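PDB 6U7J: beta-glucuronidase, which hydrolyses beta-D-glucuronides as a gut microbial glycoside hydrolase of family 2, probably including estrogen glucuronides, from which it would release the active hormone. Local coordinates for residues F83-L88 with G135-T140; D211-Y216 with K246-V251; M348-D353 with K404-V409; K387-H392 with R426-E431; R482-L487 with N535-D540. All blocks are in the same frame, centred on the assembly; numbering follows the deposited sequence.

The five contacts follow the three-part build of a family 2 glycosidase. Contact 1 pairs two strands of the sugar-binding domain, and contact 2 pairs two strands of the next, immunoglobulin-like domain. Contacts 3, 4 and 5 belong to the TIM barrel. Contact 3 is the most central, about 11 Å from the centre of the chain, and its Gln350 side chain lies about 7 Å from a bound calcium ion. Contact 2 is its nearest neighbour, with nearest atoms about 7 Å apart. Contacts 3 and 4 alternate along the chain: helix 386-403 gives its first turns to contact 4, and the loop after it goes to contact 3. Contacts 1 and 5 lie on opposite sides of the chain's centre, with centres about 60 Å apart.

Contact 1 (F83-L88 with G135-T140); sequences FAVPRL and GENRLT
Phe83 carries the side-chain part of this antiparallel strand pair. Its CG sits in the crowded position between the backbone N and the carbonyl carbon (chi1 71°). This turns the ring across to the other strand, where Asn137 CB lies over one face, 3.8 Å from the ring centroid, in a CH-pi contact. The amide plane of Asn137 is nearly parallel to the ring, 15° away. Leu139 CB meets the ring edge, 4.0 Å from Phe83 CD1. Val85 lies on the same face of the sheet and places CG2 3.8 Å from Asn137 ND2. That amide nitrogen is bonded to Asn133 O and only weakly to Gly135 O, while OD1 accepts from Asn110 ND2, so both ends of the buried amide are held. Four backbone bonds lock the register. Phe83 pairs with Asn137, and Asn137 N reaches Phe83 O at 2.7 Å, nearly along the C=O axis. Val85 pairs with Gly135, and Gly135 N meets a lone pair of Val85 O at 2.8 Å. Gly135 has backbone angles that call for glycine. Leu109 and Leu24 also pack on Phe83. Strands 76-85 and 135-144 are neighbours in the antiparallel beta-sandwich, a jelly-roll, of the family 2 sugar-binding domain.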
# COMPACT_ATOMS: atom_id res chain seq x y z
N PHE B 83 29.67 -19.14 28.75
CA PHE B 83 29.00 -18.73 29.98
C PHE B 83 29.89 -19.03 31.18
O PHE B 83 30.84 -19.81 31.10
CB PHE B 83 27.61 -19.40 30.14
CG PHE B 83 27.65 -20.87 30.46
CD1 PHE B 83 27.63 -21.81 29.44
CD2 PHE B 83 27.62 -21.33 31.77
CE1 PHE B 83 27.62 -23.16 29.73
CE2 PHE B 83 27.63 -22.68 32.06
CZ PHE B 83 27.61 -23.60 31.04
N ALA B 84 29.58 -18.38 32.29
CA ALA B 84 30.39 -18.46 33.50
C ALA B 84 29.59 -19.07 34.64
O ALA B 84 28.41 -18.76 34.81
CB ALA B 84 30.89 -17.08 33.91
N VAL B 85 30.23 -19.96 35.39
CA VAL B 85 29.71 -20.41 36.69
C VAL B 85 30.42 -19.60 37.77
O VAL B 85 31.66 -19.67 37.86
CB VAL B 85 29.90 -21.92 36.90
CG1 VAL B 85 29.23 -22.36 38.21
CG2 VAL B 85 29.33 -22.72 35.75
N PRO B 86 29.70 -18.83 38.58
CA PRO B 86 30.35 -18.08 39.65
C PRO B 86 30.93 -19.01 40.72
O PRO B 86 30.44 -20.13 40.91
CB PRO B 86 29.22 -17.22 40.23
CG PRO B 86 28.03 -17.41 39.31
CD PRO B 86 28.23 -18.72 38.63
N ARG B 87 31.99 -18.54 41.39
CA ARG B 87 32.46 -19.19 42.60
C ARG B 87 31.32 -19.39 43.59
O ARG B 87 31.20 -20.46 44.20
CB ARG B 87 33.57 -18.36 43.26
CG ARG B 87 34.96 -18.66 42.75
CD ARG B 87 36.02 -17.99 43.59
NE ARG B 87 35.79 -16.56 43.71
CZ ARG B 87 36.54 -15.64 43.12
NH1 ARG B 87 37.58 -16.00 42.36
NH2 ARG B 87 36.26 -14.35 43.28
N LEU B 88 30.46 -18.38 43.74
CA LEU B 88 29.41 -18.41 44.74
C LEU B 88 28.35 -19.49 44.50
O LEU B 88 27.50 -19.69 45.36
CB LEU B 88 28.77 -17.03 44.83
CG LEU B 88 29.84 -16.01 45.22
CD1 LEU B 88 29.34 -14.60 45.16
CD2 LEU B 88 30.37 -16.33 46.61
N GLY B 135 33.97 -20.62 36.50
CA GLY B 135 34.41 -19.73 35.46
C GLY B 135 33.89 -20.12 34.09
O GLY B 135 32.76 -20.61 33.97
N GLU B 136 34.72 -19.93 33.07
CA GLU B 136 34.29 -19.96 31.68
C GLU B 136 33.97 -21.37 31.19
O GLU B 136 34.71 -22.32 31.46
CB GLU B 136 35.38 -19.33 30.81
CG GLU B 136 35.16 -19.46 29.33
CD GLU B 136 35.64 -18.23 28.57
OE1 GLU B 136 35.16 -17.11 28.88
OE2 GLU B 136 36.49 -18.39 27.67
N ASN B 137 32.86 -21.50 30.47
CA ASN B 137 32.46 -22.72 29.78
C ASN B 137 32.06 -22.39 28.34
O ASN B 137 31.73 -21.24 28.02
CB ASN B 137 31.28 -23.41 30.50
CG ASN B 137 31.67 -23.97 31.87
OD1 ASN B 137 31.87 -25.17 32.02
ND2 ASN B 137 31.78 -23.09 32.87
N ARG B 138 32.09 -23.39 27.47
CA ARG B 138 31.69 -23.23 26.08
C ARG B 138 30.44 -24.05 25.83
O ARG B 138 30.39 -25.24 26.16
CB ARG B 138 32.80 -23.66 25.11
CG ARG B 138 32.42 -23.50 23.64
CD ARG B 138 33.65 -23.52 22.70
NE ARG B 138 34.39 -24.78 22.80
CZ ARG B 138 34.07 -25.88 22.14
NH1 ARG B 138 33.04 -25.88 21.31
NH2 ARG B 138 34.78 -26.99 22.31
N LEU B 139 29.42 -23.40 25.27
CA LEU B 139 28.13 -24.02 25.01
C LEU B 139 27.89 -24.02 23.51
O LEU B 139 27.87 -22.96 22.88
CB LEU B 139 27.01 -23.27 25.76
CG LEU B 139 25.58 -23.76 25.48
CD1 LEU B 139 25.45 -25.26 25.74
CD2 LEU B 139 24.56 -22.98 26.31
N THR B 140 27.74 -25.22 22.94
CA THR B 140 27.52 -25.39 21.51
C THR B 140 26.20 -26.12 21.32
O THR B 140 25.97 -27.15 21.96
CB THR B 140 28.67 -26.19 20.86
OG1 THR B 140 29.94 -25.69 21.34
CG2 THR B 140 28.61 -26.08 19.32

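Contact 2 (D211-Y216 with K246-V251); sequences DGMVHY and KDMVLV
Six backbone hydrogen bonds join these antiparallel strands, two each at Gly212-Val251, Val214-Val249 and Tyr216-Asp247. The straightest runs from Gly212 N to Val251 O, 2.7 Å at 176°. Asp247 OD2 turns back to accept from Met248 N at 2.7 Å, and OD1 bonds Ser242. His215 ND1 donates to Met213 O at 3.2 Å, which favours this turn of the ring. Met248 runs alongside that ring, its CG over one face and 3.4 Å from the centroid. Met213 bends at chi2 and chi3, so its CE lies tight against Met248 CG (3.3 Å) and its SD meets Leu250 CD1 (3.7 Å). On the other face, Val214 CG2 touches Val251 CG2 at 3.5 Å. Tyr216 lies beside Asp247, with OH 3.4 Å from Asp247 CB, and that hydroxyl bonds Glu244 O. Strand 211-220 is the middle strand of three, between 198-208 and 246-251. The Val214, Tyr216, Val249 and Val251 face packs on strands 227-232, 238-242 and 265-271 of the second sheet.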
# COMPACT_ATOMS: atom_id res chain seq x y z
N ASP B 211 -16.32 -22.59 49.55
CA ASP B 211 -14.99 -22.97 49.99
C ASP B 211 -14.23 -23.68 48.87
O ASP B 211 -14.81 -24.38 48.04
CB ASP B 211 -15.05 -23.88 51.22
CG ASP B 211 -15.87 -23.28 52.33
OD1 ASP B 211 -16.58 -24.05 53.01
OD2 ASP B 211 -15.81 -22.04 52.52
N GLY B 212 -12.91 -23.50 48.88
CA GLY B 212 -12.03 -24.19 47.95
C GLY B 212 -11.31 -25.34 48.63
O GLY B 212 -10.93 -25.24 49.80
N MET B 213 -11.15 -26.43 47.89
CA MET B 213 -10.37 -27.59 48.33
C MET B 213 -9.13 -27.69 47.44
O MET B 213 -9.22 -28.14 46.29
CB MET B 213 -11.19 -28.87 48.28
CG MET B 213 -12.05 -29.19 49.52
SD MET B 213 -11.29 -28.95 51.16
CE MET B 213 -9.73 -29.81 50.99
N VAL B 214 -7.98 -27.29 47.96
CA VAL B 214 -6.73 -27.35 47.22
C VAL B 214 -6.06 -28.69 47.49
O VAL B 214 -5.59 -28.95 48.60
CB VAL B 214 -5.79 -26.19 47.59
CG1 VAL B 214 -4.48 -26.31 46.80
CG2 VAL B 214 -6.46 -24.87 47.32
N HIS B 215 -6.05 -29.56 46.48
CA HIS B 215 -5.31 -30.81 46.53
C HIS B 215 -3.94 -30.57 45.91
O HIS B 215 -3.85 -30.16 44.75
CB HIS B 215 -6.03 -31.92 45.75
CG HIS B 215 -7.43 -32.18 46.19
ND1 HIS B 215 -8.39 -31.19 46.24
CD2 HIS B 215 -8.05 -33.32 46.58
CE1 HIS B 215 -9.53 -31.70 46.66
NE2 HIS B 215 -9.35 -33.00 46.87
N TYR B 216 -2.87 -30.83 46.66
CA TYR B 216 -1.53 -30.66 46.14
C TYR B 216 -0.70 -31.91 46.39
O TYR B 216 -0.98 -32.69 47.30
CB TYR B 216 -0.83 -29.43 46.74
CG TYR B 216 -0.41 -29.56 48.18
CD1 TYR B 216 0.76 -30.21 48.53
CD2 TYR B 216 -1.18 -29.01 49.19
CE1 TYR B 216 1.15 -30.33 49.85
CE2 TYR B 216 -0.80 -29.11 50.52
CZ TYR B 216 0.36 -29.78 50.84
OH TYR B 216 0.74 -29.89 52.16
N LYS B 246 1.84 -34.45 50.42
CA LYS B 246 0.65 -34.68 49.62
C LYS B 246 -0.52 -34.46 50.55
O LYS B 246 -0.62 -35.12 51.59
CB LYS B 246 0.65 -36.09 49.02
CG LYS B 246 -0.66 -36.52 48.39
CD LYS B 246 -0.55 -37.91 47.77
CE LYS B 246 -1.73 -38.20 46.85
NZ LYS B 246 -1.36 -39.08 45.70
N ASP B 247 -1.38 -33.50 50.22
CA ASP B 247 -2.39 -33.06 51.18
C ASP B 247 -3.56 -32.41 50.45
O ASP B 247 -3.49 -32.10 49.25
CB ASP B 247 -1.80 -32.10 52.21
CG ASP B 247 -2.56 -32.11 53.53
OD1 ASP B 247 -2.14 -31.40 54.47
OD2 ASP B 247 -3.58 -32.83 53.64
N MET B 248 -4.61 -32.17 51.22
CA MET B 248 -5.89 -31.67 50.74
C MET B 248 -6.35 -30.66 51.79
O MET B 248 -6.78 -31.05 52.88
CB MET B 248 -6.88 -32.82 50.58
CG MET B 248 -8.14 -32.52 49.83
SD MET B 248 -9.30 -33.91 49.91
CE MET B 248 -10.53 -33.30 51.07
N VAL B 249 -6.21 -29.36 51.51
CA VAL B 249 -6.47 -28.34 52.51
C VAL B 249 -7.53 -27.36 52.02
O VAL B 249 -7.78 -27.21 50.82
CB VAL B 249 -5.19 -27.58 52.93
CG1 VAL B 249 -4.11 -28.56 53.40
CG2 VAL B 249 -4.69 -26.73 51.79
N LEU B 250 -8.13 -26.67 52.98
CA LEU B 250 -9.32 -25.86 52.80
C LEU B 250 -8.97 -24.40 52.61
O LEU B 250 -8.08 -23.86 53.28
CB LEU B 250 -10.24 -26.01 54.03
CG LEU B 250 -11.66 -25.46 54.05
CD1 LEU B 250 -12.41 -25.80 52.77
CD2 LEU B 250 -12.40 -26.00 55.27
N VAL B 251 -9.67 -23.75 51.68
CA VAL B 251 -9.56 -22.31 51.46
C VAL B 251 -10.98 -21.77 51.56
O VAL B 251 -11.74 -21.82 50.59
CB VAL B 251 -8.92 -21.98 50.10
CG1 VAL B 251 -8.58 -20.49 50.02
CG2 VAL B 251 -7.69 -22.83 49.89

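Contact 3 (M348-D353 with K404-V409); sequences MMQMAD and KNHPCV
Asp353, Cys408 and Met349 bury the most surface here, with His406 close behind. The Asp353 carboxylate uses both oxygens. OD2 takes the ND1 hydrogen of His406 in a short bond of 2.5 Å. OD2 lies near the plane of the imidazole, but the nitrogen stands above the plane of the carboxylate; the two planes are 51° apart. OD1 accepts from the backbone N of Cys408 at 2.8 Å, nearly along the C-O axis. The negative charge would favour a proton on ND1 and could raise the pKa of the ring. Cys408 has SG in the crowded position between the backbone N and the carbonyl carbon (chi1 71°). This lays SG 3.8 Å from Ala352 CB. Met349 comes over the imidazole, its CB 3.9 Å from the His406 centroid. Bends at chi2 and chi3 curl the rest of its chain around, so CE packs 3.4 Å from Val409 CG2. Arg443 bonds His406 O, and Val359 pairs with the backbone of Cys408. His406 to Val409 form a type I beta turn. Its clasp by a helix carboxylate joins helix 346-355 to the loop that leads into strand 409-416, an alpha-to-beta connection of the TIM barrel.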
# COMPACT_ATOMS: atom_id res chain seq x y z
N MET B 348 3.79 -16.48 27.88
CA MET B 348 2.44 -16.19 27.40
C MET B 348 1.39 -16.89 28.27
O MET B 348 0.34 -16.30 28.58
CB MET B 348 2.31 -16.61 25.93
CG MET B 348 1.03 -16.12 25.18
SD MET B 348 0.72 -14.32 25.27
CE MET B 348 -0.44 -14.07 23.92
N MET B 349 1.66 -18.12 28.69
CA MET B 349 0.72 -18.83 29.56
C MET B 349 0.60 -18.16 30.93
O MET B 349 -0.51 -18.04 31.48
CB MET B 349 1.16 -20.29 29.72
CG MET B 349 1.35 -21.02 28.40
SD MET B 349 -0.12 -20.94 27.34
CE MET B 349 -1.22 -21.90 28.35
N GLN B 350 1.72 -17.70 31.49
CA GLN B 350 1.64 -16.94 32.73
C GLN B 350 0.86 -15.65 32.54
O GLN B 350 0.05 -15.27 33.40
CB GLN B 350 3.05 -16.65 33.27
CG GLN B 350 3.81 -17.88 33.69
CD GLN B 350 5.32 -17.67 33.64
OE1 GLN B 350 5.80 -16.55 33.46
NE2 GLN B 350 6.07 -18.76 33.79
N MET B 351 1.09 -14.95 31.43
CA MET B 351 0.33 -13.73 31.17
C MET B 351 -1.17 -14.00 31.15
O MET B 351 -1.96 -13.27 31.76
CB MET B 351 0.80 -13.11 29.85
CG MET B 351 0.39 -11.66 29.62
SD MET B 351 1.42 -10.85 28.35
CE MET B 351 2.99 -11.64 28.71
N ALA B 352 -1.59 -15.07 30.45
CA ALA B 352 -3.00 -15.43 30.41
C ALA B 352 -3.53 -15.77 31.80
O ALA B 352 -4.69 -15.48 32.12
CB ALA B 352 -3.21 -16.60 29.46
N ASP B 353 -2.70 -16.40 32.64
CA ASP B 353 -3.10 -16.63 34.03
C ASP B 353 -3.37 -15.32 34.74
O ASP B 353 -4.36 -15.18 35.46
CB ASP B 353 -2.02 -17.41 34.79
CG ASP B 353 -2.11 -18.90 34.59
OD1 ASP B 353 -3.14 -19.39 34.06
OD2 ASP B 353 -1.14 -19.60 34.94
N LYS B 404 0.10 -28.13 33.47
CA LYS B 404 -1.00 -28.71 34.24
C LYS B 404 -1.52 -27.76 35.30
O LYS B 404 -2.71 -27.78 35.63
CB LYS B 404 -0.56 -30.02 34.90
CG LYS B 404 0.71 -29.89 35.74
CD LYS B 404 1.26 -31.24 36.15
CE LYS B 404 2.44 -31.05 37.09
NZ LYS B 404 3.07 -32.33 37.48
N ASN B 405 -0.65 -26.92 35.86
CA ASN B 405 -1.03 -26.05 36.96
C ASN B 405 -1.55 -24.69 36.51
O ASN B 405 -1.86 -23.84 37.35
CB ASN B 405 0.15 -25.88 37.90
CG ASN B 405 0.52 -27.19 38.59
OD1 ASN B 405 -0.36 -27.97 38.95
ND2 ASN B 405 1.82 -27.44 38.75
N HIS B 406 -1.64 -24.46 35.20
CA HIS B 406 -2.17 -23.20 34.69
C HIS B 406 -3.70 -23.19 34.73
O HIS B 406 -4.35 -23.94 33.99
CB HIS B 406 -1.68 -22.97 33.26
CG HIS B 406 -0.25 -22.51 33.16
ND1 HIS B 406 0.23 -21.42 33.86
CD2 HIS B 406 0.79 -22.96 32.41
CE1 HIS B 406 1.51 -21.24 33.57
NE2 HIS B 406 1.87 -22.16 32.69
N PRO B 407 -4.31 -22.35 35.57
CA PRO B 407 -5.76 -22.18 35.48
C PRO B 407 -6.21 -21.61 34.14
O PRO B 407 -7.38 -21.84 33.75
CB PRO B 407 -6.07 -21.20 36.62
CG PRO B 407 -4.79 -20.41 36.77
CD PRO B 407 -3.69 -21.39 36.50
N CYS B 408 -5.37 -20.91 33.39
CA CYS B 408 -5.89 -20.38 32.13
C CYS B 408 -6.21 -21.52 31.14
O CYS B 408 -7.13 -21.37 30.33
CB CYS B 408 -4.92 -19.34 31.54
SG CYS B 408 -3.37 -20.06 30.91
N VAL B 409 -5.55 -22.68 31.26
CA VAL B 409 -5.81 -23.77 30.34
C VAL B 409 -7.10 -24.49 30.72
O VAL B 409 -7.18 -25.12 31.77
CB VAL B 409 -4.64 -24.76 30.30
CG1 VAL B 409 -4.99 -26.00 29.45
CG2 VAL B 409 -3.43 -24.06 29.75

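Contact 4 (K387-H392 with R426-E431); sequences KTLAYH and RNYFEE
Tyr428 reaches across from one helix to the other and is wrapped by three residues. Its CG is anti to the backbone N (chi1 -176°), which directs the ring at helix 386-403. Leu389 covers one face: CD1 stands over the centre, 4.0 Å from the centroid. Leu389 CB also touches the ring at CE2, at 3.5 Å. At the tip, the hydroxyl lies in the plane of the His392 ring and is hydrogen-bonded to ND1 at 2.8 Å, with either atom able to donate. The two rings meet rim to rim, their planes 44° apart, so this is no stack. Thr388 brings CG2 to the same hydroxyl, 3.4 Å away, crossing Tyr428 at about a right angle. His392 is gripped at both nitrogens, because NE2 bonds Ile414 O of strand 409-416. Leu389 CD2 also touches Glu431 CB (4.0 Å), while the acid of Glu431 forms a salt bridge with Lys393. Phe379 meets the Tyr428 ring edge-to-face. The two helix segments run nearly parallel, at 18°, with axes 10.5 Å apart. Such side-by-side packing of helices that flank a strand is characteristic of the outer helical layer of a TIM barrel.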
# COMPACT_ATOMS: atom_id res chain seq x y z
N LYS B 387 4.76 -45.05 15.63
CA LYS B 387 5.84 -44.17 16.02
C LYS B 387 5.43 -42.78 16.33
O LYS B 387 5.78 -42.23 17.38
CB LYS B 387 6.86 -43.98 14.89
CG LYS B 387 7.75 -45.01 15.06
CD LYS B 387 8.11 -44.98 16.43
CE LYS B 387 8.20 -46.43 16.58
NZ LYS B 387 9.52 -46.65 15.83
N THR B 388 4.92 -42.19 15.27
CA THR B 388 4.18 -40.97 15.40
C THR B 388 3.32 -41.06 16.63
O THR B 388 3.32 -40.16 17.47
CB THR B 388 3.35 -40.79 14.16
OG1 THR B 388 4.17 -41.03 13.01
CG2 THR B 388 2.80 -39.37 14.15
N LEU B 389 2.59 -42.17 16.77
CA LEU B 389 1.65 -42.32 17.88
C LEU B 389 2.36 -42.27 19.22
O LEU B 389 1.93 -41.57 20.15
CB LEU B 389 0.86 -43.62 17.71
CG LEU B 389 -0.11 -44.03 18.83
CD1 LEU B 389 -0.99 -42.86 19.20
CD2 LEU B 389 -0.95 -45.23 18.41
N ALA B 390 3.46 -43.02 19.37
CA ALA B 390 4.18 -43.01 20.64
C ALA B 390 4.79 -41.64 20.90
O ALA B 390 4.75 -41.15 22.04
CB ALA B 390 5.26 -44.09 20.65
N TYR B 391 5.32 -40.99 19.86
CA TYR B 391 5.88 -39.66 20.04
C TYR B 391 4.78 -38.65 20.37
O TYR B 391 4.96 -37.76 21.21
CB TYR B 391 6.69 -39.26 18.80
CG TYR B 391 7.24 -37.86 18.91
CD1 TYR B 391 8.19 -37.56 19.87
CD2 TYR B 391 6.77 -36.83 18.09
CE1 TYR B 391 8.69 -36.29 20.01
CE2 TYR B 391 7.27 -35.55 18.21
CZ TYR B 391 8.22 -35.29 19.17
OH TYR B 391 8.71 -34.02 19.31
N HIS B 392 3.61 -38.80 19.74
CA HIS B 392 2.47 -37.94 20.01
C HIS B 392 2.04 -38.02 21.48
O HIS B 392 1.79 -36.99 22.13
CB HIS B 392 1.34 -38.35 19.07
CG HIS B 392 0.20 -37.38 18.96
ND1 HIS B 392 -0.74 -37.46 17.95
CD2 HIS B 392 -0.18 -36.34 19.73
CE1 HIS B 392 -1.63 -36.51 18.10
NE2 HIS B 392 -1.31 -35.80 19.17
N ARG B 426 -9.07 -43.84 13.25
CA ARG B 426 -9.89 -44.03 14.45
C ARG B 426 -9.08 -44.64 15.59
O ARG B 426 -9.11 -44.14 16.72
CB ARG B 426 -11.11 -44.89 14.13
CG ARG B 426 -12.11 -44.99 15.29
CD ARG B 426 -13.01 -46.19 15.15
NE ARG B 426 -13.46 -46.35 13.78
CZ ARG B 426 -14.57 -45.80 13.30
NH1 ARG B 426 -15.34 -45.08 14.10
NH2 ARG B 426 -14.91 -45.98 12.02
N ASN B 427 -8.35 -45.73 15.32
CA ASN B 427 -7.52 -46.34 16.36
C ASN B 427 -6.45 -45.37 16.87
O ASN B 427 -6.16 -45.33 18.07
CB ASN B 427 -6.85 -47.61 15.83
CG ASN B 427 -7.80 -48.80 15.77
OD1 ASN B 427 -8.95 -48.73 16.22
ND2 ASN B 427 -7.33 -49.90 15.19
N TYR B 428 -5.83 -44.61 15.95
CA TYR B 428 -4.78 -43.68 16.34
C TYR B 428 -5.29 -42.70 17.38
O TYR B 428 -4.73 -42.57 18.47
CB TYR B 428 -4.26 -42.93 15.10
CG TYR B 428 -3.09 -42.01 15.39
CD1 TYR B 428 -3.28 -40.75 15.95
CD2 TYR B 428 -1.78 -42.40 15.10
CE1 TYR B 428 -2.22 -39.92 16.23
CE2 TYR B 428 -0.71 -41.56 15.36
CZ TYR B 428 -0.93 -40.34 15.93
OH TYR B 428 0.13 -39.51 16.21
N PHE B 429 -6.38 -42.01 17.07
CA PHE B 429 -6.83 -40.96 17.96
C PHE B 429 -7.55 -41.50 19.18
O PHE B 429 -7.58 -40.82 20.21
CB PHE B 429 -7.69 -39.96 17.17
CG PHE B 429 -6.85 -39.11 16.25
CD1 PHE B 429 -6.11 -38.05 16.76
CD2 PHE B 429 -6.74 -39.41 14.91
CE1 PHE B 429 -5.30 -37.28 15.92
CE2 PHE B 429 -5.94 -38.65 14.07
CZ PHE B 429 -5.22 -37.58 14.58
N GLU B 430 -8.11 -42.71 19.11
CA GLU B 430 -8.63 -43.33 20.32
C GLU B 430 -7.51 -43.58 21.32
O GLU B 430 -7.67 -43.31 22.52
CB GLU B 430 -9.34 -44.64 20.01
CG GLU B 430 -10.10 -45.16 21.22
CD GLU B 430 -10.57 -46.58 21.06
OE1 GLU B 430 -11.50 -46.99 21.79
OE2 GLU B 430 -10.01 -47.29 20.20
N GLU B 431 -6.38 -44.10 20.83
CA GLU B 431 -5.21 -44.24 21.68
C GLU B 431 -4.78 -42.89 22.25
O GLU B 431 -4.57 -42.76 23.46
CB GLU B 431 -4.07 -44.89 20.89
CG GLU B 431 -3.93 -46.37 21.16
CD GLU B 431 -3.82 -46.67 22.65
OE1 GLU B 431 -2.81 -46.27 23.27
OE2 GLU B 431 -4.76 -47.29 23.19

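Contact 5 (R482-L487 with N535-D540); sequences RIYPSL and NNKAMD
Asn535 opens the second helix segment with its amide turned across to the first. Its OD1 lies 3.3 Å from Ile483 CG2 and equally near Leu487 CD2, so the oxygen rests among methyl groups. Asn535 ND2 bonds Cys531 O weakly, one turn earlier. Lys537 follows, with CG anti to the backbone N (chi1 -168°). Its chain, bent at chi3 and chi4, passes obliquely over the ring of Tyr484, which lies just before the kink at Pro485. CE stands over the ring centre, and NZ follows at 4.3 Å from the centroid, 17° off the ring normal, in a cation-pi contact. The Tyr484 hydroxyl bonds Glu541, whose carboxylate would add negative charge at that end of the ring. Ala538 is the close point of the two backbones, its CA 5.0 Å from Tyr484 CA. Its CA sits at the edge of the tyrosine ring, and its CB touches Leu487 CB at 3.6 Å. The small methyl lets the segment axes come within 7.7 Å. Met539 ends the contact with CG 4.0 Å from Leu487 CD2, and it also packs on Val545 of strand 545-551. The segments 482-487 and 535-540 cross at -35°. Helix 480-498 leads to strand 502-506 and helix 525-540 to strand 545-551, as successive helices of the outer layer of a TIM barrel.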
# COMPACT_ATOMS: atom_id res chain seq x y z
N ARG B 482 -24.17 -17.28 -0.02
CA ARG B 482 -24.14 -18.70 0.32
C ARG B 482 -23.47 -19.00 1.66
O ARG B 482 -23.55 -20.14 2.12
CB ARG B 482 -23.42 -19.49 -0.79
CG ARG B 482 -24.06 -19.37 -2.17
CD ARG B 482 -25.54 -19.80 -2.15
NE ARG B 482 -26.47 -18.65 -2.13
CZ ARG B 482 -27.60 -18.61 -1.41
NH1 ARG B 482 -27.94 -19.64 -0.65
NH2 ARG B 482 -28.38 -17.53 -1.46
N ILE B 483 -22.84 -18.01 2.29
CA ILE B 483 -22.08 -18.26 3.52
C ILE B 483 -23.02 -18.69 4.65
O ILE B 483 -22.86 -19.77 5.23
CB ILE B 483 -21.27 -17.02 3.94
CG1 ILE B 483 -20.26 -16.63 2.85
CG2 ILE B 483 -20.55 -17.28 5.28
CD1 ILE B 483 -19.53 -15.36 3.19
N TYR B 484 -23.97 -17.83 5.00
CA TYR B 484 -24.87 -18.12 6.11
C TYR B 484 -25.59 -19.46 5.95
O TYR B 484 -25.57 -20.26 6.90
CB TYR B 484 -25.85 -16.96 6.29
CG TYR B 484 -27.16 -17.37 6.92
CD1 TYR B 484 -27.21 -17.77 8.26
CD2 TYR B 484 -28.34 -17.38 6.18
CE1 TYR B 484 -28.40 -18.14 8.85
CE2 TYR B 484 -29.54 -17.75 6.76
CZ TYR B 484 -29.56 -18.14 8.10
OH TYR B 484 -30.74 -18.52 8.70
N PRO B 485 -26.22 -19.77 4.81
CA PRO B 485 -26.84 -21.10 4.68
C PRO B 485 -25.85 -22.24 4.82
O PRO B 485 -26.16 -23.24 5.50
CB PRO B 485 -27.45 -21.07 3.27
CG PRO B 485 -27.61 -19.66 2.96
CD PRO B 485 -26.47 -18.95 3.61
N SER B 486 -24.68 -22.14 4.19
CA SER B 486 -23.74 -23.25 4.22
C SER B 486 -23.26 -23.54 5.63
O SER B 486 -23.13 -24.71 6.02
CB SER B 486 -22.54 -22.96 3.31
OG SER B 486 -22.97 -22.88 1.97
N LEU B 487 -22.98 -22.51 6.42
CA LEU B 487 -22.44 -22.75 7.75
C LEU B 487 -23.52 -23.25 8.69
O LEU B 487 -23.28 -24.18 9.48
CB LEU B 487 -21.77 -21.49 8.30
CG LEU B 487 -21.01 -21.79 9.61
CD1 LEU B 487 -19.86 -22.76 9.37
CD2 LEU B 487 -20.52 -20.52 10.30
N ASN B 535 -20.92 -15.56 8.45
CA ASN B 535 -20.65 -16.73 9.28
C ASN B 535 -21.23 -16.54 10.67
O ASN B 535 -21.87 -17.44 11.21
CB ASN B 535 -19.15 -17.02 9.32
CG ASN B 535 -18.66 -17.73 8.07
OD1 ASN B 535 -19.07 -18.86 7.80
ND2 ASN B 535 -17.81 -17.06 7.29
N ASN B 536 -21.04 -15.35 11.25
CA ASN B 536 -21.54 -15.10 12.60
C ASN B 536 -23.06 -15.23 12.66
O ASN B 536 -23.61 -15.70 13.66
CB ASN B 536 -21.11 -13.71 13.06
CG ASN B 536 -19.66 -13.68 13.50
OD1 ASN B 536 -19.03 -14.73 13.63
ND2 ASN B 536 -19.12 -12.49 13.73
N LYS B 537 -23.74 -14.83 11.58
CA LYS B 537 -25.19 -14.98 11.51
C LYS B 537 -25.59 -16.44 11.66
O LYS B 537 -26.56 -16.76 12.36
CB LYS B 537 -25.71 -14.42 10.19
CG LYS B 537 -27.21 -14.26 10.14
CD LYS B 537 -27.65 -13.83 8.76
CE LYS B 537 -28.85 -14.67 8.29
NZ LYS B 537 -29.98 -13.82 7.82
N ALA B 538 -24.85 -17.34 11.01
CA ALA B 538 -25.15 -18.76 11.10
C ALA B 538 -25.05 -19.26 12.54
O ALA B 538 -25.96 -19.92 13.05
CB ALA B 538 -24.21 -19.55 10.19
N MET B 539 -23.94 -18.94 13.21
CA MET B 539 -23.73 -19.43 14.57
C MET B 539 -24.76 -18.84 15.53
O MET B 539 -25.15 -19.50 16.50
CB MET B 539 -22.32 -19.09 15.04
CG MET B 539 -21.22 -19.67 14.17
SD MET B 539 -19.60 -19.17 14.82
CE MET B 539 -19.09 -17.99 13.56
N ASP B 540 -25.18 -17.60 15.30
CA ASP B 540 -26.16 -16.98 16.18
C ASP B 540 -27.51 -17.70 16.14
O ASP B 540 -28.30 -17.55 17.08
CB ASP B 540 -26.32 -15.51 15.81
CG ASP B 540 -25.19 -14.67 16.35
OD1 ASP B 540 -24.42 -15.17 17.21
OD2 ASP B 540 -25.06 -13.50 15.92